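Local coordinates for RagB/SusD domain protein (Flavobacterium johnsoniae, PDB 5J5U), which probably binds chitin or chitin-derived oligosaccharides at the outer membrane as the SusD-like member of a chitin-utilization system, at residues P331-A345 and F360-V374. Numbering follows the deposited sequence.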
ATOM      1  N   PRO A 331       9.090  -6.709  10.244  1.00 17.42           N
ATOM      2  CA  PRO A 331       8.070  -5.708  10.563  1.00 24.16           C
ATOM      3  C   PRO A 331       7.241  -5.321   9.339  1.00 23.04           C
ATOM      4  O   PRO A 331       7.725  -5.435   8.212  1.00 23.72           O
ATOM      5  CB  PRO A 331       8.893  -4.523  11.064  1.00 23.71           C
ATOM      6  CG  PRO A 331      10.256  -4.729  10.447  1.00 24.93           C
ATOM      7  CD  PRO A 331      10.461  -6.198  10.404  1.00 18.52           C
ATOM      8  N   PHE A 332       6.023  -4.843   9.556  1.00 21.48           N
ATOM      9  CA  PHE A 332       5.185  -4.398   8.447  1.00 15.77           C
ATOM     10  C   PHE A 332       4.897  -2.900   8.545  1.00 17.61           C
ATOM     11  O   PHE A 332       4.356  -2.432   9.540  1.00 18.44           O
ATOM     12  CB  PHE A 332       3.873  -5.176   8.411  1.00 17.38           C
ATOM     13  CG  PHE A 332       3.078  -4.955   7.166  1.00 19.33           C
ATOM     14  CD1 PHE A 332       2.198  -3.879   7.067  1.00 19.56           C
ATOM     15  CD2 PHE A 332       3.195  -5.828   6.089  1.00 20.56           C
ATOM     16  CE1 PHE A 332       1.454  -3.669   5.901  1.00 24.71           C
ATOM     17  CE2 PHE A 332       2.437  -5.627   4.921  1.00 25.28           C
ATOM     18  CZ  PHE A 332       1.568  -4.550   4.829  1.00 19.76           C
ATOM     19  N   LEU A 333       5.262  -2.173   7.489  1.00 18.31           N
ATOM     20  CA  LEU A 333       5.084  -0.729   7.375  1.00 23.92           C
ATOM     21  C   LEU A 333       3.747  -0.336   6.716  1.00 23.98           C
ATOM     22  O   LEU A 333       3.521  -0.642   5.547  1.00 23.46           O
ATOM     23  CB  LEU A 333       6.252  -0.136   6.565  1.00 20.72           C
ATOM     24  CG  LEU A 333       6.263   1.374   6.300  1.00 21.08           C
ATOM     25  CD1 LEU A 333       6.320   2.143   7.595  1.00 20.42           C
ATOM     26  CD2 LEU A 333       7.418   1.778   5.388  1.00 18.12           C
ATOM     27  N   HIS A 334       2.892   0.379   7.448  1.00 18.74           N
ATOM     28  CA  HIS A 334       1.587   0.815   6.930  1.00 22.70           C
ATOM     29  C   HIS A 334       1.582   2.196   6.258  1.00 20.05           C
ATOM     30  O   HIS A 334       1.053   2.360   5.155  1.00 15.43           O
ATOM     31  CB  HIS A 334       0.552   0.827   8.055  1.00 20.90           C
ATOM     32  CG  HIS A 334       0.149  -0.536   8.515  1.00 23.21           C
ATOM     33  ND1 HIS A 334      -0.610  -1.386   7.741  1.00 27.94           N
ATOM     34  CD2 HIS A 334       0.394  -1.195   9.671  1.00 18.58           C
ATOM     35  CE1 HIS A 334      -0.815  -2.511   8.400  1.00 22.39           C
ATOM     36  NE2 HIS A 334      -0.214  -2.422   9.573  1.00 25.04           N
ATOM     37  N   VAL A 335       2.113   3.195   6.960  1.00 19.50           N
ATOM     38  CA  VAL A 335       2.181   4.566   6.468  1.00 19.96           C
ATOM     39  C   VAL A 335       3.553   5.134   6.804  1.00 24.51           C
ATOM     40  O   VAL A 335       4.082   4.878   7.887  1.00 19.81           O
ATOM     41  CB  VAL A 335       1.080   5.467   7.070  1.00 20.98           C
ATOM     42  CG1 VAL A 335       0.946   6.730   6.249  1.00 16.76           C
ATOM     43  CG2 VAL A 335      -0.283   4.714   7.188  1.00 13.97           C
ATOM     44  N   SER A 336       4.125   5.923   5.902  1.00 20.05           N
ATOM     45  CA  SER A 336       5.528   6.261   6.049  1.00 19.60           C
ATOM     46  C   SER A 336       5.818   7.747   5.920  1.00 21.90           C
ATOM     47  O   SER A 336       5.013   8.508   5.371  1.00 19.72           O
ATOM     48  CB  SER A 336       6.353   5.496   5.015  1.00 15.24           C
ATOM     49  OG  SER A 336       6.147   6.022   3.719  1.00 16.89           O
ATOM     50  N   TYR A 337       6.977   8.146   6.442  1.00 25.28           N
ATOM     51  CA  TYR A 337       7.449   9.523   6.324  1.00 24.84           C
ATOM     52  C   TYR A 337       7.869   9.800   4.881  1.00 23.44           C
ATOM     53  O   TYR A 337       7.603  10.876   4.313  1.00 23.75           O
ATOM     54  CB  TYR A 337       8.620   9.773   7.282  1.00 25.45           C
ATOM     55  CG  TYR A 337       9.248  11.144   7.121  1.00 27.46           C
ATOM     56  CD1 TYR A 337       8.518  12.291   7.389  1.00 23.77           C
ATOM     57  CD2 TYR A 337      10.564  11.289   6.712  1.00 30.86           C
ATOM     58  CE1 TYR A 337       9.070  13.541   7.248  1.00 23.86           C
ATOM     59  CE2 TYR A 337      11.134  12.550   6.569  1.00 30.60           C
ATOM     60  CZ  TYR A 337      10.373  13.669   6.841  1.00 31.43           C
ATOM     61  OH  TYR A 337      10.906  14.929   6.704  1.00 34.18           O
ATOM     62  N   SER A 338       8.499   8.798   4.279  1.00 24.55           N
ATOM     63  CA  SER A 338       8.871   8.867   2.875  1.00 26.87           C
ATOM     64  C   SER A 338       7.640   9.186   2.031  1.00 22.14           C
ATOM     65  O   SER A 338       7.656  10.106   1.209  1.00 22.90           O
ATOM     66  CB  SER A 338       9.517   7.556   2.420  1.00 23.62           C
ATOM     67  OG  SER A 338       9.711   7.548   1.013  1.00 19.41           O
ATOM     68  N   GLU A 339       6.566   8.430   2.252  1.00 24.87           N
ATOM     69  CA  GLU A 339       5.306   8.672   1.546  1.00 25.96           C
ATOM     70  C   GLU A 339       4.805  10.113   1.720  1.00 21.98           C
ATOM     71  O   GLU A 339       4.483  10.765   0.741  1.00 18.94           O
ATOM     72  CB  GLU A 339       4.228   7.681   2.014  1.00 21.96           C
ATOM     73  CG  GLU A 339       2.814   8.172   1.792  1.00 22.27           C
ATOM     74  CD  GLU A 339       1.770   7.176   2.249  1.00 23.64           C
ATOM     75  OE1 GLU A 339       2.119   6.309   3.084  1.00 20.01           O
ATOM     76  OE2 GLU A 339       0.603   7.276   1.785  1.00 22.47           O
ATOM     77  N   SER A 340       4.741  10.597   2.958  1.00 21.25           N
ATOM     78  CA  SER A 340       4.205  11.935   3.225  1.00 24.96           C
ATOM     79  C   SER A 340       5.022  12.988   2.499  1.00 23.28           C
ATOM     80  O   SER A 340       4.467  13.938   1.947  1.00 24.56           O
ATOM     81  CB  SER A 340       4.171  12.242   4.731  1.00 20.02           C
ATOM     82  OG  SER A 340       5.473  12.336   5.291  1.00 26.94           O
ATOM     83  N   GLN A 341       6.340  12.806   2.470  1.00 24.20           N
ATOM     84  CA  GLN A 341       7.196  13.786   1.806  1.00 27.17           C
ATOM     85  C   GLN A 341       7.042  13.727   0.289  1.00 22.73           C
ATOM     86  O   GLN A 341       7.087  14.754  -0.388  1.00 27.08           O
ATOM     87  CB  GLN A 341       8.666  13.577   2.195  1.00 28.35           C
ATOM     88  CG  GLN A 341       8.958  13.821   3.669  1.00 22.51           C
ATOM     89  CD  GLN A 341       8.355  15.129   4.153  1.00 29.31           C
ATOM     90  OE1 GLN A 341       8.889  16.200   3.883  1.00 26.96           O
ATOM     91  NE2 GLN A 341       7.235  15.044   4.869  1.00 26.41           N
ATOM     92  N   LEU A 342       6.842  12.532  -0.253  1.00 27.43           N
ATOM     93  CA  LEU A 342       6.682  12.399  -1.705  1.00 23.10           C
ATOM     94  C   LEU A 342       5.311  12.954  -2.161  1.00 20.91           C
ATOM     95  O   LEU A 342       5.193  13.615  -3.197  1.00 22.52           O
ATOM     96  CB  LEU A 342       6.869  10.937  -2.123  1.00 20.66           C
ATOM     97  CG  LEU A 342       8.309  10.405  -2.057  1.00 21.23           C
ATOM     98  CD1 LEU A 342       8.398   8.913  -2.362  1.00 18.29           C
ATOM     99  CD2 LEU A 342       9.211  11.166  -2.998  1.00 25.55           C
ATOM    100  N   LEU A 343       4.288  12.739  -1.343  1.00 22.31           N
ATOM    101  CA  LEU A 343       2.971  13.320  -1.598  1.00 16.12           C
ATOM    102  C   LEU A 343       3.039  14.841  -1.515  1.00 22.57           C
ATOM    103  O   LEU A 343       2.482  15.532  -2.359  1.00 22.85           O
ATOM    104  CB  LEU A 343       1.940  12.783  -0.595  1.00 18.38           C
ATOM    105  CG  LEU A 343       1.600  11.295  -0.693  1.00 16.75           C
ATOM    106  CD1 LEU A 343       0.770  10.839   0.481  1.00 15.84           C
ATOM    107  CD2 LEU A 343       0.904  10.989  -2.026  1.00 17.09           C
ATOM    108  N   LEU A 344       3.754  15.364  -0.517  1.00 21.02           N
ATOM    109  CA  LEU A 344       3.932  16.812  -0.427  1.00 26.93           C
ATOM    110  C   LEU A 344       4.716  17.353  -1.633  1.00 28.21           C
ATOM    111  O   LEU A 344       4.442  18.460  -2.089  1.00 31.03           O
ATOM    112  CB  LEU A 344       4.621  17.197   0.886  1.00 27.50           C
ATOM    113  CG  LEU A 344       3.619  17.100   2.049  1.00 26.77           C
ATOM    114  CD1 LEU A 344       4.259  17.375   3.405  1.00 26.50           C
ATOM    115  CD2 LEU A 344       2.372  17.975   1.812  1.00 21.64           C
ATOM    116  N   ALA A 345       5.655  16.572  -2.173  1.00 24.83           N
ATOM    117  CA  ALA A 345       6.326  16.968  -3.419  1.00 24.55           C
ATOM    118  C   ALA A 345       5.297  17.150  -4.531  1.00 26.27           C
ATOM    119  O   ALA A 345       5.303  18.176  -5.237  1.00 27.24           O
ATOM    120  CB  ALA A 345       7.383  15.937  -3.837  1.00 20.55           C
ATOM    121  N   PHE A 360      11.085  18.585  -0.894  1.00 33.02           N
ATOM    122  CA  PHE A 360      10.185  17.532  -0.431  1.00 31.44           C
ATOM    123  C   PHE A 360      10.558  16.178  -1.050  1.00 27.62           C
ATOM    124  O   PHE A 360      10.627  15.165  -0.369  1.00 25.95           O
ATOM    125  CB  PHE A 360       8.737  17.871  -0.794  1.00 29.83           C
ATOM    126  CG  PHE A 360       8.058  18.824   0.155  1.00 32.65           C
ATOM    127  CD1 PHE A 360       8.072  18.595   1.525  1.00 29.60           C
ATOM    128  CD2 PHE A 360       7.369  19.932  -0.333  1.00 35.64           C
ATOM    129  CE1 PHE A 360       7.428  19.454   2.396  1.00 29.26           C
ATOM    130  CE2 PHE A 360       6.722  20.796   0.527  1.00 36.54           C
ATOM    131  CZ  PHE A 360       6.757  20.560   1.899  1.00 32.73           C
ATOM    132  N   TYR A 361      10.815  16.194  -2.352  1.00 26.76           N
ATOM    133  CA  TYR A 361      11.212  15.007  -3.092  1.00 31.44           C
ATOM    134  C   TYR A 361      12.483  14.390  -2.512  1.00 33.36           C
ATOM    135  O   TYR A 361      12.539  13.170  -2.262  1.00 31.80           O
ATOM    136  CB  TYR A 361      11.412  15.368  -4.557  1.00 24.72           C
ATOM    137  CG  TYR A 361      11.813  14.221  -5.449  1.00 34.21           C
ATOM    138  CD1 TYR A 361      10.882  13.274  -5.860  1.00 28.71           C
ATOM    139  CD2 TYR A 361      13.117  14.113  -5.929  1.00 31.88           C
ATOM    140  CE1 TYR A 361      11.248  12.233  -6.697  1.00 27.03           C
ATOM    141  CE2 TYR A 361      13.492  13.085  -6.760  1.00 26.77           C
ATOM    142  CZ  TYR A 361      12.561  12.145  -7.142  1.00 33.40           C
ATOM    143  OH  TYR A 361      12.953  11.123  -7.981  1.00 32.68           O
ATOM    144  N   LYS A 362      13.496  15.230  -2.302  1.00 32.70           N
ATOM    145  CA  LYS A 362      14.777  14.766  -1.782  1.00 28.55           C
ATOM    146  C   LYS A 362      14.594  14.123  -0.422  1.00 30.67           C
ATOM    147  O   LYS A 362      15.110  13.022  -0.164  1.00 34.45           O
ATOM    148  CB  LYS A 362      15.763  15.928  -1.684  1.00 32.34           C
ATOM    149  CG  LYS A 362      16.255  16.437  -3.034  1.00 41.45           C
ATOM    150  CD  LYS A 362      17.062  17.722  -2.895  1.00 41.31           C
ATOM    151  CE  LYS A 362      17.703  18.113  -4.207  1.00 48.01           C
ATOM    152  NZ  LYS A 362      18.625  19.265  -4.012  1.00 48.63           N
ATOM    153  N   LYS A 363      13.828  14.796   0.435  1.00 28.42           N
ATOM    154  CA  LYS A 363      13.579  14.281   1.778  1.00 36.65           C
ATOM    155  C   LYS A 363      12.831  12.943   1.714  1.00 29.86           C
ATOM    156  O   LYS A 363      13.091  12.026   2.507  1.00 28.27           O
ATOM    157  CB  LYS A 363      12.774  15.296   2.601  1.00 36.70           C
ATOM    158  CG  LYS A 363      13.539  16.566   2.968  1.00 38.57           C
ATOM    159  CD  LYS A 363      12.630  17.617   3.610  1.00 32.74           C
ATOM    160  CE  LYS A 363      13.319  18.981   3.683  1.00 38.20           C
ATOM    161  NZ  LYS A 363      12.449  20.067   4.230  1.00 39.12           N
ATOM    162  N   GLY A 364      11.932  12.823   0.740  1.00 28.52           N
ATOM    163  CA  GLY A 364      11.199  11.584   0.533  1.00 28.90           C
ATOM    164  C   GLY A 364      12.098  10.420   0.131  1.00 26.19           C
ATOM    165  O   GLY A 364      11.999   9.329   0.697  1.00 23.66           O
ATOM    166  N   VAL A 365      12.967  10.643  -0.855  1.00 23.59           N
ATOM    167  CA  VAL A 365      13.862   9.586  -1.315  1.00 25.79           C
ATOM    168  C   VAL A 365      14.808   9.128  -0.204  1.00 25.52           C
ATOM    169  O   VAL A 365      15.040   7.916  -0.017  1.00 23.76           O
ATOM    170  CB  VAL A 365      14.684  10.024  -2.536  1.00 27.64           C
ATOM    171  CG1 VAL A 365      15.644   8.922  -2.921  1.00 29.51           C
ATOM    172  CG2 VAL A 365      13.769  10.366  -3.709  1.00 22.32           C
ATOM    173  N   GLU A 366      15.352  10.086   0.539  1.00 28.83           N
ATOM    174  CA  GLU A 366      16.239   9.712   1.638  1.00 29.55           C
ATOM    175  C   GLU A 366      15.477   8.917   2.700  1.00 26.79           C
ATOM    176  O   GLU A 366      15.960   7.890   3.215  1.00 27.37           O
ATOM    177  CB  GLU A 366      16.879  10.954   2.271  1.00 32.37           C
ATOM    178  CG  GLU A 366      17.515  10.685   3.632  1.00 36.46           C
ATOM    179  CD  GLU A 366      18.525  11.740   4.056  1.00 48.05           C
ATOM    180  OE1 GLU A 366      18.607  12.811   3.409  1.00 52.71           O
ATOM    181  OE2 GLU A 366      19.247  11.484   5.044  1.00 51.34           O
ATOM    182  N   ALA A 367      14.267   9.372   3.009  1.00 26.10           N
ATOM    183  CA  ALA A 367      13.452   8.680   4.002  1.00 25.51           C
ATOM    184  C   ALA A 367      13.099   7.241   3.571  1.00 22.99           C
ATOM    185  O   ALA A 367      13.023   6.326   4.400  1.00 23.10           O
ATOM    186  CB  ALA A 367      12.205   9.475   4.274  1.00 22.47           C
ATOM    187  N   GLY A 368      12.918   7.044   2.269  1.00 20.95           N
ATOM    188  CA  GLY A 368      12.589   5.730   1.735  1.00 25.28           C
ATOM    189  C   GLY A 368      13.788   4.796   1.757  1.00 25.06           C
ATOM    190  O   GLY A 368      13.653   3.595   2.023  1.00 22.76           O
ATOM    191  N   ILE A 369      14.964   5.356   1.469  1.00 28.18           N
ATOM    192  CA  ILE A 369      16.204   4.585   1.529  1.00 26.74           C
ATOM    193  C   ILE A 369      16.485   4.148   2.959  1.00 26.20           C
ATOM    194  O   ILE A 369      16.889   3.005   3.192  1.00 31.03           O
ATOM    195  CB  ILE A 369      17.404   5.383   0.978  1.00 30.37           C
ATOM    196  CG1 ILE A 369      17.200   5.678  -0.505  1.00 24.34           C
ATOM    197  CG2 ILE A 369      18.703   4.597   1.149  1.00 34.69           C
ATOM    198  CD1 ILE A 369      18.181   6.686  -1.058  1.00 25.08           C
ATOM    199  N   LYS A 370      16.218   5.024   3.922  1.00 25.21           N
ATOM    200  CA  LYS A 370      16.506   4.684   5.315  1.00 25.40           C
ATOM    201  C   LYS A 370      15.434   3.850   5.988  1.00 28.18           C
ATOM    202  O   LYS A 370      15.719   3.209   7.001  1.00 26.84           O
ATOM    203  CB  LYS A 370      16.753   5.950   6.158  1.00 26.96           C
ATOM    204  CG  LYS A 370      18.131   6.583   5.914  1.00 32.61           C
ATOM    205  CD  LYS A 370      18.372   7.882   6.692  1.00 31.05           C
ATOM    206  CE  LYS A 370      19.801   8.389   6.433  1.00 46.85           C
ATOM    207  NZ  LYS A 370      20.155   9.607   7.210  1.00 35.35           N
ATOM    208  N   GLN A 371      14.209   3.856   5.454  1.00 25.28           N
ATOM    209  CA  GLN A 371      13.120   3.142   6.127  1.00 24.20           C
ATOM    210  C   GLN A 371      13.346   1.632   6.076  1.00 22.79           C
ATOM    211  O   GLN A 371      12.794   0.886   6.877  1.00 21.87           O
ATOM    212  CB  GLN A 371      11.763   3.499   5.501  1.00 26.09           C
ATOM    213  CG  GLN A 371      11.374   2.621   4.319  1.00 20.93           C
ATOM    214  CD  GLN A 371      10.169   3.143   3.560  1.00 26.10           C
ATOM    215  OE1 GLN A 371       9.876   4.338   3.582  1.00 22.53           O
ATOM    216  NE2 GLN A 371       9.467   2.244   2.875  1.00 18.50           N
ATOM    217  N   LEU A 372      14.186   1.192   5.148  1.00 21.52           N
ATOM    218  CA  LEU A 372      14.475  -0.231   4.991  1.00 24.40           C
ATOM    219  C   LEU A 372      15.327  -0.788   6.138  1.00 28.69           C
ATOM    220  O   LEU A 372      15.412  -2.003   6.331  1.00 28.06           O
ATOM    221  CB  LEU A 372      15.188  -0.483   3.660  1.00 22.75           C
ATOM    222  CG  LEU A 372      14.499  -0.108   2.349  1.00 23.17           C
ATOM    223  CD1 LEU A 372      15.300  -0.682   1.200  1.00 21.79           C
ATOM    224  CD2 LEU A 372      13.077  -0.635   2.300  1.00 26.54           C
ATOM    225  N   GLU A 373      15.945   0.099   6.909  1.00 26.00           N
ATOM    226  CA  GLU A 373      16.824  -0.346   7.980  1.00 28.11           C
ATOM    227  C   GLU A 373      16.069  -1.177   9.014  1.00 29.41           C
ATOM    228  O   GLU A 373      16.578  -2.172   9.528  1.00 28.46           O
ATOM    229  CB  GLU A 373      17.482   0.856   8.645  1.00 26.68           C
ATOM    230  CG  GLU A 373      18.423   1.621   7.720  1.00 28.06           C
ATOM    231  CD  GLU A 373      19.012   2.849   8.382  1.00 32.26           C
ATOM    232  OE1 GLU A 373      18.901   2.977   9.623  1.00 31.03           O
ATOM    233  OE2 GLU A 373      19.558   3.704   7.658  1.00 31.91           O
ATOM    234  N   VAL A 374      14.823  -0.805   9.271  1.00 26.95           N
ATOM    235  CA  VAL A 374      14.054  -1.483  10.302  1.00 28.68           C
ATOM    236  C   VAL A 374      13.794  -2.937   9.912  1.00 29.51           C
ATOM    237  O   VAL A 374      13.481  -3.755  10.765  1.00 29.96           O
ATOM    238  CB  VAL A 374      12.727  -0.750  10.581  1.00 27.96           C
ATOM    239  CG1 VAL A 374      11.807  -0.812   9.376  1.00 27.96           C
ATOM    240  CG2 VAL A 374      12.057  -1.317  11.821  1.00 31.59           C
TER
HETATM  241  O   HOH W   1       9.526   6.298   5.724  1.00 24.43           O
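Ser338 facing Gly364 marks the heart of a tight antiparallel helix-helix contact in the buried interior of the chain, where helix 337-345 packs against helix 360-371 with axes only 7.5 Å apart at 158°. Small residues permit this closeness. Ser338 is a knob in a hole formed by Gly364, Ala367, Gly368 and Gln371, and a beta carbon on Gly364 would run into Leu342 CD2. With OG anti to the backbone N (chi1 172°), Ser338 donates to Gly364 O at 2.9 Å from above the carbonyl plane, while Gly368 N takes that oxygen from the opposite face; the same hydroxyl also bonds Thr410 on helix 399-410. The two helices form a helical hairpin, consistent with the TPR clan of the SusD-like family. Before helix 337-345, Ser336 OG caps Glu339 N, and Glu339 OE1 weakly accepts from Ser336 N, a capping box; a water bridges Ser338 N to Gln371 OE1. The Gln371 side chain crosses Leu333 at about a right angle, NE2 3.3 Å from Leu333 CD2. Near the turn, Phe360 suits its place by being broad and flat: Leu344 CB sits over the ring centre in a CH-pi contact, 3.7 Å from the centroid, and Gln341 OE1 meets the ring edge in plane, 3.5 Å from CD1. Cutting Phe360 back to an alanine is likely to leave Leu344 CB without its ring and open a gap beside Gln341. Ala345, being small, lets the backbones approach here too, its CB 3.9 Å from Phe360 CB.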